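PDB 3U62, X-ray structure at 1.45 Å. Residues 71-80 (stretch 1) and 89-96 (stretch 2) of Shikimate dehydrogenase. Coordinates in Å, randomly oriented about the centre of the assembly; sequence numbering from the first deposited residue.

Stretch 1 (71-80) EPSEDAQRIK
Stretch 2, residues 89-96: KGYNTDWV

Each stretch opens as a β-strand and then turns into a helix, and the two strands run parallel. In the first stretch Glu71 and Pro72 are extended (phi/psi -101/102 and -76/150), Ser73 makes the turn at -71/165, and residues 74-79 form a helix with phi near -57 to -81 and psi near -21 to -45. Lys80 leaves it with positive phi (58/41). In the second, Lys89, Gly90 and Tyr91 are extended (-106/139, -110/140, -135/162), Asn92 (-120/115) and Thr93 (-106/-7) form the link, and a helix begins at Asp94 and runs on beyond Val96. The register pairs Glu71 with Lys89 at a CA-CA distance of 4.7 Å, Pro72 with Gly90 at 4.1 Å, Ser73 with Tyr91 at 5.5 Å and Ala76 with Asn92 at 5.1 Å.

Two backbone hydrogen bonds hold the strands, and both use Gly90. Gly90 N donates to Glu71 O at 2.8 Å, almost straight at 175°, and Gly90 O accepts from Ser73 N at 2.8 Å and 145°. Pro72, which has no amide hydrogen, sits between these two bonds, which use Glu71 O and Ser73 N on its neighbours; Pro72 CA lies 3.4 Å from Gly90 O in a CA-H...O contact. Water 1 donates to Glu71 O (2.7 Å) and to Gly90 O (3.1 Å), bridging the strands.

Glu71 and Lys89 project from the same face of this small sheet. Glu71 is t, t with chi3 -81°, and Lys89 is m, m, t, t, which brings Lys89 NZ within 3.0 Å of Glu71 OE2. The charges form a salt bridge, though the hydrogen bond within it is weak, and both residues are exposed.

Ser73, at the N-cap, points toward the second stretch in rotamer p. Ser73 OG donates to Asp75 OD1 (2.9 Å) and accepts a weak capping bond from Ala76 N (3.4 Å), while Ser73 O receives Gln77 N at 2.9 Å as the helix starts. Ser73 CB also rests 3.9 Å from Tyr91 CD2, although the tyrosine CA-to-CB bond points away (chi1 m, chi2 99°).

Along the helix, the residues that meet the second stretch are Asp75, Ala76 and Ile79; Glu74, Gln77 and Arg78 make no contact with it. Ala76 points its CB toward the second stretch where the backbones are close: Ala76 CB is 4.0 Å from Asn92 N and 4.2 Å from Asn92 CB, with chi1 of Asn92 in t.

Asp75 (p, chi2 -63°) meets Trp95 (p, chi2 -93°): Trp95 NE1 donates to Asp75 OD2 at 2.8 Å and 155°. The carboxylate oxygen lies at the edge of the indole, near its plane, where the N-H is directed. Water 2 donates to Asp75 OD2 (2.7 Å) and accepts from Asn92 N (3.1 Å), tying the cap region to the link. One turn on, Ile79 (m, t) places Ile79 CD1 just 3.3 Å from Trp95 CD1, a tight apolar contact beside the polar one.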

# COMPACT_ATOMS: atom_id res chain seq x y z
N GLU A 71 -18.67 -4.07 6.19
CA GLU A 71 -18.35 -4.52 7.54
C GLU A 71 -16.86 -4.85 7.61
O GLU A 71 -16.44 -5.91 7.13
CB GLU A 71 -19.21 -5.73 7.93
CG GLU A 71 -19.00 -6.23 9.35
CD GLU A 71 -19.84 -7.46 9.66
OE1 GLU A 71 -21.04 -7.30 9.95
OE2 GLU A 71 -19.29 -8.58 9.60
N PRO A 72 -16.06 -3.94 8.19
CA PRO A 72 -14.61 -4.15 8.20
C PRO A 72 -14.15 -5.18 9.22
O PRO A 72 -14.78 -5.36 10.26
CB PRO A 72 -14.06 -2.76 8.57
CG PRO A 72 -15.14 -2.12 9.35
CD PRO A 72 -16.44 -2.66 8.82
N SER A 73 -13.05 -5.86 8.89
CA SER A 73 -12.39 -6.78 9.81
C SER A 73 -11.73 -6.00 10.94
O SER A 73 -11.55 -4.79 10.84
CB SER A 73 -11.35 -7.62 9.07
OG SER A 73 -10.33 -6.81 8.52
N GLU A 74 -11.36 -6.71 12.01
CA GLU A 74 -10.73 -6.10 13.18
C GLU A 74 -9.46 -5.34 12.82
O GLU A 74 -9.23 -4.23 13.32
CB GLU A 74 -10.44 -7.16 14.24
CG GLU A 74 -10.03 -6.61 15.60
CD GLU A 74 -9.67 -7.69 16.61
OE1 GLU A 74 -9.50 -8.86 16.20
OE2 GLU A 74 -9.56 -7.38 17.81
N ASP A 75 -8.63 -5.93 11.97
CA ASP A 75 -7.38 -5.28 11.54
C ASP A 75 -7.63 -4.08 10.62
O ASP A 75 -6.92 -3.08 10.72
CB ASP A 75 -6.42 -6.29 10.89
CG ASP A 75 -7.06 -7.06 9.74
OD1 ASP A 75 -8.03 -7.80 9.99
OD2 ASP A 75 -6.58 -6.92 8.60
N ALA A 76 -8.64 -4.18 9.75
CA ALA A 76 -9.04 -3.06 8.91
C ALA A 76 -9.54 -1.89 9.76
O ALA A 76 -9.31 -0.72 9.42
CB ALA A 76 -10.11 -3.49 7.91
N GLN A 77 -10.23 -2.20 10.85
CA GLN A 77 -10.69 -1.20 11.82
C GLN A 77 -9.52 -0.50 12.50
O GLN A 77 -9.52 0.72 12.63
CB GLN A 77 -11.60 -1.84 12.87
CG GLN A 77 -12.99 -2.20 12.37
CD GLN A 77 -13.77 -3.05 13.36
OE1 GLN A 77 -13.22 -3.95 14.01
NE2 GLN A 77 -15.07 -2.78 13.48
N ARG A 78 -8.53 -1.28 12.93
CA ARG A 78 -7.33 -0.73 13.57
C ARG A 78 -6.54 0.17 12.62
O ARG A 78 -5.99 1.19 13.03
CB ARG A 78 -6.43 -1.84 14.11
CG ARG A 78 -7.01 -2.61 15.30
CD ARG A 78 -7.24 -1.69 16.50
NE ARG A 78 -7.81 -2.40 17.64
CZ ARG A 78 -8.10 -1.83 18.81
NH1 ARG A 78 -7.89 -0.53 19.00
NH2 ARG A 78 -8.62 -2.56 19.79
N ILE A 79 -6.50 -0.23 11.35
CA ILE A 79 -5.77 0.51 10.33
C ILE A 79 -6.59 1.69 9.81
O ILE A 79 -6.02 2.65 9.27
CB ILE A 79 -5.35 -0.44 9.17
CG1 ILE A 79 -4.35 -1.47 9.68
CG2 ILE A 79 -4.73 0.34 8.01
CD1 ILE A 79 -4.17 -2.67 8.78
N LYS A 80 -7.91 1.64 9.99
CA LYS A 80 -8.83 2.64 9.44
C LYS A 80 -8.71 2.72 7.91
O LYS A 80 -8.74 3.81 7.33
CB LYS A 80 -8.62 4.03 10.07
CG LYS A 80 -8.73 4.08 11.58
CD LYS A 80 -8.56 5.50 12.08
CE LYS A 80 -8.48 5.55 13.60
NZ LYS A 80 -8.45 6.94 14.11
N LYS A 89 -18.15 -7.41 3.11
CA LYS A 89 -17.10 -7.44 4.13
C LYS A 89 -15.85 -6.72 3.65
O LYS A 89 -15.46 -6.85 2.49
CB LYS A 89 -16.75 -8.89 4.51
CG LYS A 89 -17.94 -9.80 4.82
CD LYS A 89 -18.68 -9.38 6.08
CE LYS A 89 -19.94 -10.22 6.27
NZ LYS A 89 -20.85 -9.62 7.28
N GLY A 90 -15.24 -5.95 4.55
CA GLY A 90 -14.04 -5.19 4.24
C GLY A 90 -12.80 -5.74 4.92
O GLY A 90 -12.85 -6.14 6.09
N TYR A 91 -11.69 -5.76 4.19
CA TYR A 91 -10.43 -6.31 4.68
C TYR A 91 -9.28 -5.38 4.34
O TYR A 91 -9.41 -4.51 3.47
CB TYR A 91 -10.18 -7.68 4.05
CG TYR A 91 -11.29 -8.67 4.31
CD1 TYR A 91 -12.26 -8.92 3.34
CD2 TYR A 91 -11.39 -9.33 5.53
CE1 TYR A 91 -13.29 -9.83 3.58
CE2 TYR A 91 -12.41 -10.24 5.78
CZ TYR A 91 -13.36 -10.48 4.80
OH TYR A 91 -14.37 -11.37 5.05
N ASN A 92 -8.17 -5.55 5.04
CA ASN A 92 -6.94 -4.86 4.66
C ASN A 92 -5.84 -5.86 4.35
O ASN A 92 -5.38 -6.60 5.23
CB ASN A 92 -6.50 -3.85 5.73
CG ASN A 92 -5.47 -2.87 5.21
OD1 ASN A 92 -5.75 -1.69 5.04
ND2 ASN A 92 -4.26 -3.36 4.95
N THR A 93 -5.42 -5.89 3.09
CA THR A 93 -4.38 -6.80 2.64
C THR A 93 -3.06 -6.07 2.40
O THR A 93 -2.04 -6.71 2.13
CB THR A 93 -4.80 -7.56 1.36
OG1 THR A 93 -5.01 -6.63 0.29
CG2 THR A 93 -6.08 -8.34 1.61
N ASP A 94 -3.09 -4.74 2.48
CA ASP A 94 -1.89 -3.92 2.33
C ASP A 94 -0.83 -4.26 3.38
O ASP A 94 0.35 -4.41 3.04
CB ASP A 94 -2.22 -2.42 2.38
CG ASP A 94 -2.67 -1.87 1.04
OD1 ASP A 94 -2.39 -2.48 -0.01
OD2 ASP A 94 -3.31 -0.79 1.04
N TRP A 95 -1.24 -4.37 4.64
CA TRP A 95 -0.31 -4.69 5.73
C TRP A 95 0.30 -6.08 5.57
O TRP A 95 1.47 -6.29 5.90
CB TRP A 95 -0.94 -4.51 7.12
CG TRP A 95 -1.93 -5.56 7.54
CD1 TRP A 95 -3.28 -5.53 7.37
CD2 TRP A 95 -1.64 -6.79 8.23
NE1 TRP A 95 -3.86 -6.66 7.90
CE2 TRP A 95 -2.88 -7.45 8.44
CE3 TRP A 95 -0.47 -7.40 8.70
CZ2 TRP A 95 -2.97 -8.69 9.08
CZ3 TRP A 95 -0.56 -8.63 9.34
CH2 TRP A 95 -1.81 -9.26 9.52
N VAL A 96 -0.50 -7.02 5.07
CA VAL A 96 -0.03 -8.37 4.74
C VAL A 96 1.03 -8.28 3.64
O VAL A 96 2.06 -8.95 3.71
CB VAL A 96 -1.20 -9.29 4.30
CG1 VAL A 96 -0.68 -10.60 3.71
CG2 VAL A 96 -2.13 -9.57 5.47
O HOH W 1 -14.83 -8.10 7.46
O HOH W 2 -8.28 -8.05 6.82